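Local atomic coordinates of Fe-S binding reductase, putative (Thermus thermophilus, PDB entry 2D4P), a protein that is of unknown function but has the fold of the GNAT acetyltransferases and may therefore transfer acyl groups. Residues M47-A52 with R67-S72. Residues are numbered along the deposited sequence; the frame is centred on the assembly and turned at random.
Sequences MGFALA and RIEGRS
Residues 47-52 and 67-70 run antiparallel, their axes 4.5 Å apart at closest approach, and Phe49 pairs with Glu69 and Leu51 with Arg67 through backbone hydrogen bonds. The tightest is Leu51 N to Arg67 O, 2.7 Å. Arg71 N extends the pattern to Met47 O. Phe49, Leu51, Arg67 and Glu69 share one face of the sheet. With CG between the backbone N and the carbonyl carbon (chi1 68°), the Phe49 ring lies alongside Glu69. Glu69 CB makes a CH-pi contact over one ring face, 4.2 Å from the Phe49 centroid, and Glu69 CG touches Phe49 CZ at 3.6 Å. Arg67 is extended and crosses the ring obliquely. Phe49 CZ sits over the centre of its guanidinium. Arg67 NE gives a straight, in-plane bond to the anti lone pair of Glu69 OE2 (2.8 Å), a salt bridge within the strand. Arg67 NH1 and NH2 reach the carbonyls of Arg21 and Ala18. An alanine here would remove the donors to Glu69 and to both carbonyls, and would probably leave the Phe49 ring tip and the Glu69 carboxylate less firmly held. The two strands form a beta hairpin in the mixed sheet of a GNAT-like fold. On the other face, Ala50 and Ile68 pack against helix 73-89. Met47 and Gly48 form a classic beta bulge opposite Ala40 of the preceding strand. Met47 CE rests 3.7 Å from Arg71 CB, while Arg71 NH2 pairs with Glu45. Ser72 OG caps helix 73-89 at Ala75 N.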
loop_
_atom_site.group_PDB
_atom_site.type_symbol
_atom_site.label_atom_id
_atom_site.label_comp_id
_atom_site.label_asym_id
_atom_site.label_seq_id
_atom_site.Cartn_x
_atom_site.Cartn_y
_atom_site.Cartn_z
ATOM N N MET A 47 10.733 -2.767 7.145
ATOM C CA MET A 47 10.834 -1.342 6.883
ATOM C C MET A 47 9.543 -0.719 6.352
ATOM O O MET A 47 9.433 0.501 6.314
ATOM C CB MET A 47 11.980 -1.063 5.905
ATOM C CG MET A 47 13.390 -1.219 6.524
ATOM S SD MET A 47 13.679 -0.054 7.864
ATOM C CE MET A 47 13.906 1.484 6.951
ATOM N N GLY A 48 8.580 -1.537 5.936
ATOM C CA GLY A 48 7.308 -1.008 5.497
ATOM C C GLY A 48 6.440 -2.083 4.897
ATOM O O GLY A 48 6.890 -3.216 4.661
ATOM N N PHE A 49 5.198 -1.727 4.622
ATOM C CA PHE A 49 4.328 -2.620 3.867
ATOM C C PHE A 49 3.260 -1.827 3.147
ATOM O O PHE A 49 2.950 -0.700 3.522
ATOM C CB PHE A 49 3.701 -3.695 4.786
ATOM C CG PHE A 49 2.704 -3.156 5.805
ATOM C CD1 PHE A 49 1.380 -2.926 5.470
ATOM C CD2 PHE A 49 3.093 -2.963 7.120
ATOM C CE1 PHE A 49 0.494 -2.442 6.402
ATOM C CE2 PHE A 49 2.199 -2.479 8.064
ATOM C CZ PHE A 49 0.901 -2.235 7.702
ATOM N N ALA A 50 2.703 -2.428 2.099
ATOM C CA ALA A 50 1.591 -1.841 1.360
ATOM C C ALA A 50 0.515 -2.906 1.202
ATOM O O ALA A 50 0.803 -4.008 0.756
ATOM C CB ALA A 50 2.036 -1.343 -0.005
ATOM N N LEU A 51 -0.713 -2.566 1.609
ATOM C CA LEU A 51 -1.887 -3.413 1.404
ATOM C C LEU A 51 -2.669 -2.785 0.281
ATOM O O LEU A 51 -3.116 -1.667 0.408
ATOM C CB LEU A 51 -2.751 -3.452 2.657
ATOM C CG LEU A 51 -2.011 -3.842 3.921
ATOM C CD1 LEU A 51 -3.034 -3.957 5.030
ATOM C CD2 LEU A 51 -1.178 -5.117 3.778
ATOM N N ALA A 52 -2.764 -3.497 -0.824
ATOM C CA ALA A 52 -3.400 -2.996 -2.041
ATOM C C ALA A 52 -4.220 -4.088 -2.719
ATOM O O ALA A 52 -3.971 -5.276 -2.548
ATOM C CB ALA A 52 -2.381 -2.410 -3.001
ATOM N N ARG A 67 -3.678 0.682 2.499
ATOM C CA ARG A 67 -2.787 1.075 3.554
ATOM C C ARG A 67 -1.342 1.006 3.121
ATOM O O ARG A 67 -0.931 0.024 2.504
ATOM C CB ARG A 67 -2.969 0.165 4.774
ATOM C CG ARG A 67 -2.203 0.663 5.959
ATOM C CD ARG A 67 -2.612 0.006 7.223
ATOM N NE ARG A 67 -1.865 0.548 8.352
ATOM C CZ ARG A 67 -1.893 -0.005 9.547
ATOM N NH1 ARG A 67 -2.618 -1.104 9.736
ATOM N NH2 ARG A 67 -1.168 0.516 10.536
ATOM N N ILE A 68 -0.570 2.005 3.521
ATOM C CA ILE A 68 0.876 1.947 3.316
ATOM C C ILE A 68 1.548 2.494 4.571
ATOM O O ILE A 68 1.105 3.494 5.150
ATOM C CB ILE A 68 1.308 2.671 2.015
ATOM C CG1 ILE A 68 2.794 2.386 1.741
ATOM C CG2 ILE A 68 1.054 4.183 2.058
ATOM C CD1 ILE A 68 3.290 2.944 0.378
ATOM N N GLU A 69 2.577 1.788 5.010
ATOM C CA GLU A 69 3.376 2.166 6.142
ATOM C C GLU A 69 4.828 2.050 5.745
ATOM O O GLU A 69 5.192 1.147 4.984
ATOM C CB GLU A 69 3.076 1.282 7.357
ATOM C CG GLU A 69 1.620 1.273 7.812
ATOM C CD GLU A 69 1.096 2.624 8.304
ATOM O OE1 GLU A 69 1.889 3.527 8.603
ATOM O OE2 GLU A 69 -0.139 2.763 8.405
ATOM N N GLY A 70 5.658 2.944 6.266
ATOM C CA GLY A 70 7.078 2.895 5.966
ATOM C C GLY A 70 7.940 3.795 6.832
ATOM O O GLY A 70 7.532 4.887 7.214
ATOM N N ARG A 71 9.146 3.316 7.111
ATOM C CA ARG A 71 10.063 3.965 8.036
ATOM C C ARG A 71 10.955 5.013 7.383
ATOM O O ARG A 71 11.707 5.735 8.083
ATOM C CB ARG A 71 10.914 2.903 8.686
ATOM C CG ARG A 71 10.180 2.145 9.756
ATOM C CD ARG A 71 11.094 1.735 10.897
ATOM N NE ARG A 71 10.967 0.314 11.173
ATOM C CZ ARG A 71 11.858 -0.414 11.836
ATOM N NH1 ARG A 71 12.966 0.149 12.328
ATOM N NH2 ARG A 71 11.619 -1.711 12.015
ATOM N N SER A 72 10.886 5.097 6.059
ATOM C CA SER A 72 11.669 6.055 5.306
ATOM C C SER A 72 11.016 6.342 3.964
ATOM O O SER A 72 10.228 5.549 3.472
ATOM C CB SER A 72 13.076 5.501 5.079
ATOM O OG SER A 72 13.056 4.377 4.208
#